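Local atomic coordinates of hypothetical protein (Streptococcus pneumoniae, PDB entry 2HIY), a protein that is of unknown function, a conserved bacterial protein of the DUF1697 family that forms a four-chain assembly in the crystal. Residues 99-103 / 142-148; 124-129 / 150-156. All blocks are in the same frame, centred on the assembly; numbering follows the deposited sequence.

Contact 1: residues 99-103 / 142-148; sequences DLARK and KFSEESY
R102 reaches across to the loop that follows K142 and is held there by two side chains of different kinds. The first is E145, which it grips side-on: NE of R102 donates to OE2 of E145 at 3.0 Å, and NH2 of R102 to OE1 of E145 at 2.9 Å. Both oxygens lie close to the guanidinium plane, yet the carboxylate is twisted 41° against it; OE1 is met on its syn lone pair, while the donor to OE2 stands somewhat out of the carboxylate plane. The second is Y148, whose ring lies against one face of the guanidinium in a cation-pi stack, with CZ of R102 3.9 Å from the ring centroid and the planes 21° apart. Salt bridge and stack together fix the rotation of the group, which the nearly extended chain from CG to NE carries out to the loop. One water joins OH of Y148 and, weakly, NH1 of R102; another lies within hydrogen-bonding distance of both O of A101 and OE2 of E145.

Backbone bonds tie the two segments as well. N of K142 donates to O of R102 at 2.8 Å, and N of R102 returns the bond to O of K142 at 3.1 Å. A101 and R102 both face K142, a classic beta bulge, and N of A101 donates to O of F143, from above its carbonyl plane.

Apolar contact is modest: CG of L100 meets CD1 of F143 at 3.6 Å, the two side chains pointing the same way.

The bulge opens strand 102-108 where it pairs antiparallel with the end of strand 137-142. Beyond K142 the chain turns toward helix 152-156. Q116 of a second subunit packs on R102, and A119 of that subunit on E145.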
loop_
_atom_site.group_PDB
_atom_site.type_symbol
_atom_site.label_atom_id
_atom_site.label_comp_id
_atom_site.label_asym_id
_atom_site.label_seq_id
_atom_site.Cartn_x
_atom_site.Cartn_y
_atom_site.Cartn_z
ATOM N N ASP D 99 16.164 25.198 7.734
ATOM C CA ASP D 99 15.153 24.187 8.066
ATOM C C ASP D 99 13.976 24.174 7.098
ATOM O O ASP D 99 12.823 24.349 7.493
ATOM C CB ASP D 99 14.661 24.462 9.490
ATOM C CG ASP D 99 13.759 23.365 10.031
ATOM O OD1 ASP D 99 13.898 22.191 9.609
ATOM O OD2 ASP D 99 12.916 23.701 10.893
ATOM N N LEU D 100 14.264 23.937 5.821
ATOM C CA LEU D 100 13.217 23.783 4.818
ATOM C C LEU D 100 12.563 22.448 5.060
ATOM O O LEU D 100 13.205 21.509 5.564
ATOM C CB LEU D 100 13.844 23.774 3.426
ATOM C CG LEU D 100 14.125 25.162 2.842
ATOM C CD1 LEU D 100 15.259 25.891 3.563
ATOM C CD2 LEU D 100 14.487 24.989 1.374
ATOM N N ALA D 101 11.311 22.330 4.640
ATOM C CA ALA D 101 10.582 21.086 4.888
ATOM C C ALA D 101 11.249 19.908 4.224
ATOM O O ALA D 101 11.333 18.825 4.810
ATOM C CB ALA D 101 9.151 21.177 4.434
ATOM N N ARG D 102 11.730 20.091 2.996
ATOM C CA ARG D 102 12.389 18.994 2.262
ATOM C C ARG D 102 13.572 19.550 1.482
ATOM O O ARG D 102 13.448 20.599 0.824
ATOM C CB ARG D 102 11.411 18.313 1.307
ATOM C CG ARG D 102 10.240 17.717 2.070
ATOM C CD ARG D 102 9.556 16.704 1.285
ATOM N NE ARG D 102 8.249 16.397 1.851
ATOM C CZ ARG D 102 7.455 15.475 1.327
ATOM N NH1 ARG D 102 7.882 14.770 0.281
ATOM N NH2 ARG D 102 6.272 15.239 1.855
ATOM N N LYS D 103 14.689 18.852 1.502
ATOM C CA LYS D 103 15.872 19.221 0.732
ATOM C C LYS D 103 16.416 17.990 0.057
ATOM O O LYS D 103 16.674 17.008 0.740
ATOM C CB LYS D 103 16.925 19.850 1.611
ATOM C CG LYS D 103 16.494 21.201 2.217
ATOM C CD LYS D 103 17.564 21.823 3.099
ATOM C CE LYS D 103 17.747 21.018 4.393
ATOM N NZ LYS D 103 18.616 21.717 5.391
ATOM N N LYS D 142 12.343 22.507 -0.890
ATOM C CA LYS D 142 10.924 22.822 -0.884
ATOM C C LYS D 142 10.582 23.343 0.515
ATOM O O LYS D 142 10.866 22.696 1.525
ATOM C CB LYS D 142 10.101 21.556 -1.232
ATOM C CG LYS D 142 10.140 21.115 -2.719
ATOM C CD LYS D 142 11.461 20.545 -3.218
ATOM C CE LYS D 142 11.930 19.344 -2.452
ATOM N NZ LYS D 142 13.114 18.722 -3.147
ATOM N N PHE D 143 9.964 24.518 0.589
ATOM C CA PHE D 143 9.889 25.217 1.876
ATOM C C PHE D 143 8.934 24.626 2.853
ATOM O O PHE D 143 9.216 24.664 4.063
ATOM C CB PHE D 143 9.589 26.694 1.670
ATOM C CG PHE D 143 10.717 27.434 1.038
ATOM C CD1 PHE D 143 11.838 27.747 1.789
ATOM C CD2 PHE D 143 10.681 27.819 -0.289
ATOM C CE1 PHE D 143 12.918 28.426 1.211
ATOM C CE2 PHE D 143 11.762 28.509 -0.894
ATOM C CZ PHE D 143 12.880 28.797 -0.123
ATOM N N SER D 144 7.816 24.071 2.386
ATOM C CA SER D 144 6.756 23.717 3.343
ATOM C C SER D 144 5.977 22.490 2.951
ATOM O O SER D 144 5.632 22.302 1.784
ATOM C CB SER D 144 5.793 24.901 3.456
ATOM O OG SER D 144 4.697 24.560 4.299
ATOM N N GLU D 145 5.618 21.679 3.941
ATOM C CA GLU D 145 4.722 20.569 3.669
ATOM C C GLU D 145 3.366 21.032 3.148
ATOM O O GLU D 145 2.758 20.335 2.322
ATOM C CB GLU D 145 4.518 19.714 4.936
ATOM C CG GLU D 145 5.801 18.974 5.403
ATOM C CD GLU D 145 6.250 17.827 4.501
ATOM O OE1 GLU D 145 5.446 17.336 3.688
ATOM O OE2 GLU D 145 7.423 17.403 4.602
ATOM N N GLU D 146 2.889 22.188 3.580
ATOM C CA GLU D 146 1.560 22.641 3.150
ATOM C C GLU D 146 1.489 23.072 1.681
ATOM O O GLU D 146 0.400 23.079 1.095
ATOM C CB GLU D 146 1.051 23.758 4.057
ATOM C CG GLU D 146 -0.280 24.396 3.640
ATOM C CD GLU D 146 -0.122 25.820 3.130
ATOM O OE1 GLU D 146 0.623 26.034 2.147
ATOM O OE2 GLU D 146 -0.748 26.734 3.714
ATOM N N SER D 147 2.634 23.415 1.082
ATOM C CA SER D 147 2.677 23.823 -0.307
ATOM C C SER D 147 3.393 22.798 -1.173
ATOM O O SER D 147 3.505 23.011 -2.384
ATOM C CB SER D 147 3.403 25.161 -0.396
ATOM O OG SER D 147 4.722 24.952 0.099
ATOM N N TYR D 148 3.868 21.711 -0.590
ATOM C CA TYR D 148 4.702 20.777 -1.318
ATOM C C TYR D 148 4.014 20.216 -2.576
ATOM O O TYR D 148 4.656 20.065 -3.637
ATOM C CB TYR D 148 5.162 19.636 -0.387
ATOM C CG TYR D 148 5.949 18.589 -1.099
ATOM C CD1 TYR D 148 7.291 18.791 -1.340
ATOM C CD2 TYR D 148 5.345 17.425 -1.607
ATOM C CE1 TYR D 148 8.042 17.847 -2.053
ATOM C CE2 TYR D 148 6.096 16.484 -2.310
ATOM C CZ TYR D 148 7.443 16.712 -2.528
ATOM O OH TYR D 148 8.208 15.788 -3.246
HETATM O O HOH W 1 9.134 18.127 6.461
HETATM O O HOH W 2 9.886 14.202 -2.042
#

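Contact 2: residues 124-129 / 150-156; sequences LELKDE and KTAYHKY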
loop_
_atom_site.group_PDB
_atom_site.type_symbol
_atom_site.label_atom_id
_atom_site.label_comp_id
_atom_site.label_asym_id
_atom_site.label_seq_id
_atom_site.Cartn_x
_atom_site.Cartn_y
_atom_site.Cartn_z
ATOM N N LEU D 124 10.575 24.662 -16.122
ATOM C CA LEU D 124 9.509 24.389 -15.176
ATOM C C LEU D 124 9.151 25.655 -14.385
ATOM O O LEU D 124 10.038 26.410 -13.979
ATOM C CB LEU D 124 9.948 23.296 -14.211
ATOM C CG LEU D 124 10.443 21.983 -14.811
ATOM C CD1 LEU D 124 10.875 21.048 -13.678
ATOM C CD2 LEU D 124 9.345 21.318 -15.650
ATOM N N GLU D 125 7.855 25.862 -14.164
ATOM C CA GLU D 125 7.458 26.995 -13.333
ATOM C C GLU D 125 7.525 26.623 -11.851
ATOM O O GLU D 125 6.682 25.890 -11.353
ATOM C CB GLU D 125 6.061 27.561 -13.701
ATOM C CG GLU D 125 5.750 28.854 -12.894
ATOM C CD GLU D 125 4.406 29.502 -13.217
ATOM O OE1 GLU D 125 3.461 28.787 -13.613
ATOM O OE2 GLU D 125 4.283 30.733 -13.075
ATOM N N LEU D 126 8.541 27.141 -11.177
ATOM C CA LEU D 126 8.719 26.878 -9.747
ATOM C C LEU D 126 7.696 27.623 -8.920
ATOM O O LEU D 126 7.259 28.722 -9.287
ATOM C CB LEU D 126 10.112 27.274 -9.329
ATOM C CG LEU D 126 11.245 26.635 -10.122
ATOM C CD1 LEU D 126 12.562 27.043 -9.497
ATOM C CD2 LEU D 126 11.119 25.083 -10.173
ATOM N N LYS D 127 7.332 27.018 -7.803
ATOM C CA LYS D 127 6.419 27.619 -6.840
ATOM C C LYS D 127 7.142 27.717 -5.483
ATOM O O LYS D 127 8.113 28.478 -5.404
ATOM C CB LYS D 127 5.097 26.868 -6.782
ATOM C CG LYS D 127 4.319 26.939 -8.127
ATOM C CD LYS D 127 3.704 28.316 -8.294
ATOM C CE LYS D 127 2.811 28.406 -9.517
ATOM N NZ LYS D 127 2.139 29.748 -9.495
ATOM N N ASP D 128 6.729 26.963 -4.471
ATOM C CA ASP D 128 7.290 27.250 -3.132
ATOM C C ASP D 128 8.558 26.409 -2.917
ATOM O O ASP D 128 8.623 25.484 -2.102
ATOM C CB ASP D 128 6.265 26.975 -2.048
ATOM C CG ASP D 128 6.654 27.569 -0.696
ATOM O OD1 ASP D 128 7.498 28.503 -0.688
ATOM O OD2 ASP D 128 6.099 27.070 0.317
ATOM N N GLU D 129 9.583 26.788 -3.672
ATOM C CA GLU D 129 10.784 25.985 -3.769
ATOM C C GLU D 129 11.892 26.829 -4.329
ATOM O O GLU D 129 11.652 27.914 -4.883
ATOM C CB GLU D 129 10.524 24.764 -4.680
ATOM C CG GLU D 129 10.316 25.138 -6.145
ATOM C CD GLU D 129 9.491 24.118 -6.876
ATOM O OE1 GLU D 129 9.916 22.939 -6.953
ATOM O OE2 GLU D 129 8.390 24.470 -7.347
ATOM N N LYS D 150 2.109 21.497 -4.605
ATOM C CA LYS D 150 2.054 22.467 -5.702
ATOM C C LYS D 150 3.418 22.794 -6.280
ATOM O O LYS D 150 3.508 23.586 -7.209
ATOM C CB LYS D 150 1.383 23.758 -5.232
ATOM C CG LYS D 150 -0.118 23.605 -4.871
ATOM C CD LYS D 150 -0.616 24.895 -4.152
ATOM C CE LYS D 150 -2.040 24.772 -3.634
ATOM N NZ LYS D 150 -3.043 25.063 -4.701
ATOM N N THR D 151 4.479 22.179 -5.760
ATOM C CA THR D 151 5.796 22.480 -6.281
ATOM C C THR D 151 6.056 21.802 -7.640
ATOM O O THR D 151 5.473 20.746 -7.958
ATOM C CB THR D 151 6.936 22.049 -5.309
ATOM O OG1 THR D 151 6.916 20.628 -5.089
ATOM C CG2 THR D 151 6.853 22.815 -3.985
ATOM N N ALA D 152 6.948 22.398 -8.425
ATOM C CA ALA D 152 7.393 21.762 -9.663
ATOM C C ALA D 152 8.104 20.459 -9.359
ATOM O O ALA D 152 8.001 19.499 -10.139
ATOM C CB ALA D 152 8.318 22.706 -10.403
ATOM N N TYR D 153 8.862 20.401 -8.270
ATOM C CA TYR D 153 9.522 19.159 -7.884
ATOM C C TYR D 153 8.513 18.012 -7.813
ATOM O O TYR D 153 8.727 16.934 -8.417
ATOM C CB TYR D 153 10.217 19.345 -6.528
ATOM C CG TYR D 153 11.053 18.169 -6.109
ATOM C CD1 TYR D 153 12.373 18.078 -6.525
ATOM C CD2 TYR D 153 10.546 17.160 -5.283
ATOM C CE1 TYR D 153 13.176 16.978 -6.183
ATOM C CE2 TYR D 153 11.335 16.044 -4.934
ATOM C CZ TYR D 153 12.643 15.984 -5.370
ATOM O OH TYR D 153 13.399 14.889 -4.988
ATOM N N HIS D 154 7.429 18.232 -7.094
ATOM C CA HIS D 154 6.410 17.207 -6.967
ATOM C C HIS D 154 5.641 16.965 -8.251
ATOM O O HIS D 154 5.418 15.792 -8.637
ATOM C CB HIS D 154 5.435 17.592 -5.866
ATOM C CG HIS D 154 4.287 16.654 -5.765
ATOM N ND1 HIS D 154 4.458 15.344 -5.354
ATOM C CD2 HIS D 154 2.979 16.809 -6.061
ATOM C CE1 HIS D 154 3.280 14.738 -5.396
ATOM N NE2 HIS D 154 2.366 15.602 -5.805
ATOM N N LYS D 155 5.170 18.054 -8.879
ATOM C CA LYS D 155 4.235 17.908 -9.999
ATOM C C LYS D 155 4.868 17.424 -11.260
ATOM O O LYS D 155 4.156 16.791 -12.067
ATOM C CB LYS D 155 3.552 19.227 -10.297
ATOM C CG LYS D 155 2.599 19.620 -9.170
ATOM C CD LYS D 155 2.014 20.999 -9.406
ATOM C CE LYS D 155 1.178 21.035 -10.666
ATOM N NZ LYS D 155 0.551 22.384 -10.812
ATOM N N TYR D 156 6.151 17.736 -11.489
ATOM C CA TYR D 156 6.710 17.553 -12.817
ATOM C C TYR D 156 7.871 16.624 -12.955
ATOM O O TYR D 156 8.164 16.242 -14.076
ATOM C CB TYR D 156 7.105 18.895 -13.472
ATOM C CG TYR D 156 6.034 19.951 -13.451
ATOM C CD1 TYR D 156 4.728 19.671 -13.856
ATOM C CD2 TYR D 156 6.325 21.233 -13.002
ATOM C CE1 TYR D 156 3.730 20.666 -13.825
ATOM C CE2 TYR D 156 5.344 22.224 -12.972
ATOM C CZ TYR D 156 4.056 21.924 -13.372
ATOM O OH TYR D 156 3.079 22.899 -13.334
HETATM O O HOH W 3 3.934 25.208 -11.632
HETATM O O HOH W 4 4.772 24.040 -9.935
#
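E129 brings its carboxylate up to the N-terminus of helix 152-156 and supplies both direct hydrogen bonds of this contact. From CB the chain leaves with CG between the backbone N and the carbonyl carbon (chi1 68°), then runs extended, which sets CD alongside CB of T151, 3.6 Å from CD of E129. The two oxygens divide the work. OE2 of E129 takes N of A152 on its syn lone pair at 2.7 Å, and its anti lone pair receives N of K127 at 2.8 Å in a nearly straight bond, so the same oxygen also pins its own loop. OE1 of E129 accepts from N of Y153 at 3.0 Å, again on the syn side, and W140 NE1 is a further donor to it. This buried carboxylate is thus well supplied with N-H donors.

Apolar contacts flank it. CB of A152 lies 3.7 Å from CD2 of L126, and the side chains of L124 and Y156 slide past each other in opposite directions, CD2 of L124 coming to 4.0 Å from CB of Y156. Separately, two waters donate to O of E125; one also meets OH of Y156 and the other donates to O of K150.

OG1 of T151 accepts from N of H154 and is also hydrogen-bonded to O of Y148. This is an N-cap by T151, with the next N-H groups, of A152 and Y153, taken by an acid from outside the helix, whose dipole probably favours the negative charge.

In the fold
The centres of both contacts lie about 21 Å from the centre of the chain, at the same end of the sheet formed by 129-133, 137-142, 102-108 and 166-170. Contact 1 is a surface contact, and contact 2 is partly buried. Their segments alternate along the sequence: the loop 142-148 that leaves the sheet in contact 1 leads into the helix capped in contact 2, and D128 bridges the two through S147 and the backbone of F143. The chemistry follows the setting. Contact 1 joins strand pairing to a paired charge near a second subunit, whereas in contact 2 a buried acid meets backbone N-H groups rather than an opposite charge.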